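PDB 1Q1H: transcription factor E from Sulfolobus solfataricus, which facilitates archaeal transcription initiation by enhancing TATA-box recognition and RNA polymerase recruitment, here represented by its N-terminal winged helix domain, involved in binding promoter DNA. Local coordinates for residues A[61-66]-A[78-83]; A[19-24]-A[53-57]. All coordinates share one frame; numbering follows the deposited sequence.

Contact 1: A[61-66]-A[78-83]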
loop_
_atom_site.group_PDB
_atom_site.type_symbol
_atom_site.label_atom_id
_atom_site.label_comp_id
_atom_site.label_asym_id
_atom_site.label_seq_id
_atom_site.Cartn_x
_atom_site.Cartn_y
_atom_site.Cartn_z
ATOM N N GLY A 61 -0.440 -5.995 7.892
ATOM C CA GLY A 61 -1.837 -6.095 7.514
ATOM C C GLY A 61 -2.505 -4.790 7.147
ATOM O O GLY A 61 -3.707 -4.631 7.361
ATOM N N PHE A 62 -1.737 -3.861 6.584
ATOM C CA PHE A 62 -2.283 -2.569 6.186
ATOM C C PHE A 62 -2.502 -2.578 4.697
ATOM O O PHE A 62 -2.934 -1.588 4.114
ATOM C CB PHE A 62 -1.328 -1.427 6.554
ATOM C CG PHE A 62 -1.164 -1.229 8.033
ATOM C CD1 PHE A 62 -0.389 -2.103 8.782
ATOM C CD2 PHE A 62 -1.804 -0.189 8.676
ATOM C CE1 PHE A 62 -0.258 -1.944 10.152
ATOM C CE2 PHE A 62 -1.680 -0.019 10.041
ATOM C CZ PHE A 62 -0.906 -0.898 10.783
ATOM N N VAL A 63 -2.200 -3.717 4.088
ATOM C CA VAL A 63 -2.350 -3.902 2.652
ATOM C C VAL A 63 -2.414 -5.398 2.337
ATOM O O VAL A 63 -1.900 -6.226 3.089
ATOM C CB VAL A 63 -1.142 -3.246 1.882
ATOM C CG1 VAL A 63 -1.030 -3.823 0.502
ATOM C CG2 VAL A 63 -1.331 -1.721 1.761
ATOM N N SER A 64 -3.073 -5.742 1.235
ATOM C CA SER A 64 -3.175 -7.131 0.776
ATOM C C SER A 64 -2.904 -7.116 -0.713
ATOM O O SER A 64 -3.223 -6.142 -1.387
ATOM C CB SER A 64 -4.578 -7.700 1.024
ATOM O OG SER A 64 -4.735 -8.153 2.360
ATOM N N TYR A 65 -2.313 -8.179 -1.234
ATOM C CA TYR A 65 -2.041 -8.234 -2.668
ATOM C C TYR A 65 -2.717 -9.426 -3.354
ATOM O O TYR A 65 -3.297 -10.299 -2.710
ATOM C CB TYR A 65 -0.523 -8.277 -2.931
ATOM C CG TYR A 65 0.147 -9.569 -2.518
ATOM C CD1 TYR A 65 0.331 -10.605 -3.428
ATOM C CD2 TYR A 65 0.572 -9.760 -1.209
ATOM C CE1 TYR A 65 0.923 -11.805 -3.043
ATOM C CE2 TYR A 65 1.160 -10.942 -0.812
ATOM C CZ TYR A 65 1.338 -11.963 -1.729
ATOM O OH TYR A 65 1.952 -13.128 -1.321
ATOM N N ARG A 66 -2.632 -9.437 -4.676
ATOM C CA ARG A 66 -3.189 -10.501 -5.493
ATOM C C ARG A 66 -2.356 -10.580 -6.769
ATOM O O ARG A 66 -2.234 -9.592 -7.501
ATOM C CB ARG A 66 -4.660 -10.212 -5.830
ATOM C CG ARG A 66 -4.956 -9.825 -7.283
ATOM C CD ARG A 66 -6.456 -9.921 -7.566
ATOM N NE ARG A 66 -6.842 -9.485 -8.908
ATOM C CZ ARG A 66 -6.471 -8.329 -9.451
ATOM N NH1 ARG A 66 -5.694 -7.504 -8.775
ATOM N NH2 ARG A 66 -6.904 -7.980 -10.654
ATOM N N TYR A 78 1.343 -8.513 -9.424
ATOM C CA TYR A 78 0.815 -8.378 -8.077
ATOM C C TYR A 78 0.094 -7.052 -8.006
ATOM O O TYR A 78 0.584 -6.051 -8.533
ATOM C CB TYR A 78 1.933 -8.370 -7.039
ATOM C CG TYR A 78 2.718 -9.648 -6.956
ATOM C CD1 TYR A 78 3.641 -9.980 -7.928
ATOM C CD2 TYR A 78 2.555 -10.515 -5.880
ATOM C CE1 TYR A 78 4.394 -11.147 -7.830
ATOM C CE2 TYR A 78 3.300 -11.681 -5.773
ATOM C CZ TYR A 78 4.217 -11.988 -6.749
ATOM O OH TYR A 78 4.966 -13.134 -6.650
ATOM N N TYR A 79 -1.075 -7.045 -7.375
ATOM C CA TYR A 79 -1.820 -5.811 -7.218
ATOM C C TYR A 79 -2.057 -5.579 -5.742
ATOM O O TYR A 79 -2.392 -6.496 -4.998
ATOM C CB TYR A 79 -3.145 -5.859 -7.965
ATOM C CG TYR A 79 -3.007 -5.716 -9.459
ATOM C CD1 TYR A 79 -2.626 -6.798 -10.255
ATOM C CD2 TYR A 79 -3.286 -4.506 -10.083
ATOM C CE1 TYR A 79 -2.536 -6.676 -11.640
ATOM C CE2 TYR A 79 -3.197 -4.370 -11.470
ATOM C CZ TYR A 79 -2.825 -5.458 -12.241
ATOM O OH TYR A 79 -2.756 -5.323 -13.608
ATOM N N TRP A 80 -1.870 -4.342 -5.314
ATOM C CA TRP A 80 -2.042 -4.011 -3.915
ATOM C C TRP A 80 -3.290 -3.198 -3.640
ATOM O O TRP A 80 -3.773 -2.455 -4.499
ATOM C CB TRP A 80 -0.796 -3.278 -3.421
ATOM C CG TRP A 80 0.418 -4.074 -3.700
ATOM C CD1 TRP A 80 1.118 -4.124 -4.871
ATOM C CD2 TRP A 80 1.024 -5.032 -2.829
ATOM N NE1 TRP A 80 2.125 -5.064 -4.783
ATOM C CE2 TRP A 80 2.087 -5.633 -3.539
ATOM C CE3 TRP A 80 0.768 -5.442 -1.520
ATOM C CZ2 TRP A 80 2.890 -6.615 -2.983
ATOM C CZ3 TRP A 80 1.567 -6.416 -0.966
ATOM C CH2 TRP A 80 2.619 -6.994 -1.697
ATOM N N LYS A 81 -3.810 -3.355 -2.430
ATOM C CA LYS A 81 -4.999 -2.644 -2.006
ATOM C C LYS A 81 -4.821 -2.439 -0.509
ATOM O O LYS A 81 -4.060 -3.176 0.127
ATOM C CB LYS A 81 -6.239 -3.506 -2.285
ATOM C CG LYS A 81 -7.534 -2.739 -2.543
ATOM C CD LYS A 81 -8.673 -3.686 -2.920
ATOM C CE LYS A 81 -10.026 -2.966 -3.016
ATOM N NZ LYS A 81 -11.167 -3.899 -3.314
ATOM N N PRO A 82 -5.478 -1.413 0.066
ATOM C CA PRO A 82 -5.409 -1.104 1.497
ATOM C C PRO A 82 -6.471 -1.905 2.254
ATOM O O PRO A 82 -7.656 -1.814 1.937
ATOM C CB PRO A 82 -5.707 0.389 1.542
ATOM C CG PRO A 82 -5.369 0.870 0.189
ATOM C CD PRO A 82 -5.895 -0.220 -0.679
ATOM N N ASN A 83 -6.062 -2.682 3.251
ATOM C CA ASN A 83 -7.023 -3.476 4.011
ATOM C C ASN A 83 -7.842 -2.654 5.009
ATOM O O ASN A 83 -8.189 -3.145 6.088
ATOM C CB ASN A 83 -6.307 -4.610 4.751
ATOM C CG ASN A 83 -5.593 -5.552 3.806
ATOM O OD1 ASN A 83 -5.876 -5.566 2.606
ATOM N ND2 ASN A 83 -4.671 -6.357 4.340
#
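Ser64 pairs with Lys81, and Arg66 with Tyr79, as antiparallel hydrogen-bonded pairs; the N-to-C directions of strand segments 64-66 and 78-81 make 151°, antiparallel with a twist. Ser64 N donates a hydrogen bond to Lys81 O at 3.0 Å, Lys81 N returns a bond to Ser64 O, and Arg66 and Tyr79 exchange a similar couple. Between them Tyr65 and Trp80 form a non-hydrogen-bonded pair with CA atoms 4.4 Å apart, and their side chains share one face of the ribbon. Tyr65 CB lies 3.3 Å from the centroid of the six-membered ring of Trp80, almost on the ring normal, a CH-pi contact that the flat, electron-rich indole suits well. The phenol of Tyr65 is placed by chi1 69°, which sets CG between the backbone N and the carbonyl carbon; from there it runs beside the indole, and its CD1 also meets the edge of the Tyr78 ring. Both ring pairs are oblique, and the three residues form an aromatic cluster. An alanine in place of Trp80 would probably leave Tyr65 CB without its aromatic platform and open a gap against Leu54 of helix 47-60. On the other face, the Arg66 guanidinium lies beside Tyr79, NH2 over one face of its ring and the planes 52° apart, while NH1 makes a salt bridge to Glu33. Just past the strand, Asn83 points its amide at Ser64: ND2 donates to Ser64 OG at 2.7 Å, and this short amide suits a place where loop is tied to strand. Gly61 follows helix 47-60 with positive phi, where a side chain would jam against the preceding carbonyl O. The paired strands belong to hairpin 64-68/77-81, the wing of the winged helix domain.

Contact 2: A[19-24]-A[53-57]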
loop_
_atom_site.group_PDB
_atom_site.type_symbol
_atom_site.label_atom_id
_atom_site.label_comp_id
_atom_site.label_asym_id
_atom_site.label_seq_id
_atom_site.Cartn_x
_atom_site.Cartn_y
_atom_site.Cartn_z
ATOM N N ASP A 19 8.479 6.128 5.931
ATOM C CA ASP A 19 8.842 5.850 4.549
ATOM C C ASP A 19 7.677 5.026 4.030
ATOM O O ASP A 19 7.309 5.104 2.851
ATOM C CB ASP A 19 10.113 4.998 4.478
ATOM C CG ASP A 19 11.381 5.777 4.801
ATOM O OD1 ASP A 19 11.387 6.569 5.777
ATOM O OD2 ASP A 19 12.387 5.570 4.079
ATOM N N VAL A 20 7.101 4.244 4.940
ATOM C CA VAL A 20 5.973 3.374 4.641
ATOM C C VAL A 20 4.649 4.136 4.516
ATOM O O VAL A 20 3.936 3.996 3.516
ATOM C CB VAL A 20 5.858 2.264 5.725
ATOM C CG1 VAL A 20 4.405 1.943 6.015
ATOM C CG2 VAL A 20 6.587 1.003 5.257
ATOM N N ILE A 21 4.331 4.942 5.527
ATOM C CA ILE A 21 3.095 5.718 5.541
ATOM C C ILE A 21 2.845 6.442 4.226
ATOM O O ILE A 21 1.699 6.641 3.833
ATOM C CB ILE A 21 3.091 6.743 6.698
ATOM C CG1 ILE A 21 2.586 6.080 7.981
ATOM C CG2 ILE A 21 2.202 7.930 6.357
ATOM C CD1 ILE A 21 3.434 4.937 8.479
ATOM N N ASP A 22 3.914 6.838 3.546
ATOM C CA ASP A 22 3.784 7.529 2.263
ATOM C C ASP A 22 3.141 6.632 1.216
ATOM O O ASP A 22 2.343 7.096 0.401
ATOM C CB ASP A 22 5.153 7.982 1.769
ATOM C CG ASP A 22 5.852 8.873 2.767
ATOM O OD1 ASP A 22 5.420 10.037 2.939
ATOM O OD2 ASP A 22 6.826 8.399 3.388
ATOM N N VAL A 23 3.494 5.347 1.245
ATOM C CA VAL A 23 2.945 4.383 0.301
ATOM C C VAL A 23 1.465 4.149 0.553
ATOM O O VAL A 23 0.642 4.286 -0.360
ATOM C CB VAL A 23 3.694 3.028 0.379
ATOM C CG1 VAL A 23 2.770 1.883 -0.051
ATOM C CG2 VAL A 23 4.933 3.069 -0.529
ATOM N N LEU A 24 1.133 3.805 1.796
ATOM C CA LEU A 24 -0.253 3.544 2.183
ATOM C C LEU A 24 -1.149 4.669 1.687
ATOM O O LEU A 24 -2.306 4.446 1.337
ATOM C CB LEU A 24 -0.367 3.430 3.701
ATOM C CG LEU A 24 -1.549 2.627 4.240
ATOM C CD1 LEU A 24 -1.474 1.221 3.691
ATOM C CD2 LEU A 24 -1.531 2.601 5.772
ATOM N N LYS A 53 8.477 -1.260 0.906
ATOM C CA LYS A 53 7.491 -0.720 1.824
ATOM C C LYS A 53 6.282 -1.634 1.812
ATOM O O LYS A 53 5.889 -2.169 2.849
ATOM C CB LYS A 53 7.104 0.703 1.417
ATOM C CG LYS A 53 8.159 1.735 1.824
ATOM C CD LYS A 53 8.182 2.938 0.905
ATOM C CE LYS A 53 9.439 3.753 1.143
ATOM N NZ LYS A 53 9.536 4.944 0.247
ATOM N N LEU A 54 5.705 -1.841 0.638
ATOM C CA LEU A 54 4.541 -2.709 0.530
ATOM C C LEU A 54 4.626 -4.018 1.333
ATOM O O LEU A 54 3.707 -4.321 2.086
ATOM C CB LEU A 54 4.253 -3.013 -0.938
ATOM C CG LEU A 54 3.701 -1.832 -1.734
ATOM C CD1 LEU A 54 3.637 -2.168 -3.221
ATOM C CD2 LEU A 54 2.325 -1.487 -1.210
ATOM N N ASN A 55 5.705 -4.789 1.212
ATOM C CA ASN A 55 5.771 -6.052 1.954
ATOM C C ASN A 55 5.848 -5.883 3.463
ATOM O O ASN A 55 5.456 -6.783 4.195
ATOM C CB ASN A 55 6.953 -6.918 1.508
ATOM C CG ASN A 55 6.994 -7.143 0.007
ATOM O OD1 ASN A 55 6.011 -6.922 -0.701
ATOM N ND2 ASN A 55 8.141 -7.593 -0.485
ATOM N N LEU A 56 6.372 -4.742 3.919
ATOM C CA LEU A 56 6.503 -4.433 5.353
ATOM C C LEU A 56 5.136 -4.177 5.981
ATOM O O LEU A 56 4.856 -4.633 7.084
ATOM C CB LEU A 56 7.388 -3.199 5.554
ATOM C CG LEU A 56 8.874 -3.373 5.886
ATOM C CD1 LEU A 56 9.576 -2.090 5.587
ATOM C CD2 LEU A 56 9.085 -3.745 7.348
ATOM N N LEU A 57 4.301 -3.420 5.269
ATOM C CA LEU A 57 2.942 -3.097 5.702
ATOM C C LEU A 57 2.157 -4.392 5.592
ATOM O O LEU A 57 1.483 -4.815 6.534
ATOM C CB LEU A 57 2.317 -2.065 4.759
ATOM C CG LEU A 57 2.740 -0.593 4.741
ATOM C CD1 LEU A 57 2.674 -0.072 3.310
ATOM C CD2 LEU A 57 1.818 0.226 5.634
#
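Lys53 lays its aliphatic chain along residues 19-23, sliding past Val20 in the opposite direction and crossing Val23. Its CG meets Val20 CG2 at 3.8 Å, and its CD packs against Val23 CG2 at 3.6 Å. The chain is extended beyond CG, with chi2 152° and the following torsions also anti, which carries Lys53 CE to 3.6 Å from Asp19 CB. A lysine suits this place because its methylenes cover the valines while its ammonium group reaches a carboxylate. That group forms a salt bridge with Asp49, one turn earlier on its own helix; the carboxylates of Asp19 and Asp22 are near but not in contact, and their negative charge would probably favour the protonated amine.

Away from the ammonium group the contact is apolar. Leu57 and Val20 reach toward each other tip to tip. Val23 spreads its two methyls between different partners: with CG1 anti to its backbone N (chi1 153°), that methyl reaches Leu54 CD2 at 3.6 Å and Leu57 CD1 at 3.9 Å, leaving CG2 to the lysine. The beta-branched valines fit because each offers two methyls close to the backbone, whereas the longer leucines of the other helix span the remaining distance. Leu24 completes the patch, its CD1 lying 4.0 Å from Leu57 CD2. Val20 O accepts from both Val23 N and Leu24 N, which ties the backbone carrying these side chains. Outside the pair, Leu16 and Phe62 also pack on Leu57. Helices 21-30 and 47-60 are thus joined by apolar packing in the three-helix core of a helix-turn-helix fold, in which helix 47-60 follows helix 36-41 as the probable recognition helix of the winged helix domain.

How the contacts relate
Both contacts belong to the same winged helix domain and follow one another along the chain, since helix 47-60 leads directly into strand 64-68. Contact 2 is the more buried and joins two helices through methyl packing, with polar atoms kept to its lysine end. Contact 1 is partly buried and rests on backbone hydrogen bonds, with Trp80 turned to the helices and the tyrosines and charged side chains more exposed. Their centres lie about 11 Å apart, yet they touch: Leu24 CD1 packs 3.5 Å from Val63 CG2, and Leu54 CD1 lies 3.6 Å from Trp80 CD1. The inner side of the hairpin therefore continues the hydrophobic core that contact 2 builds between the helices.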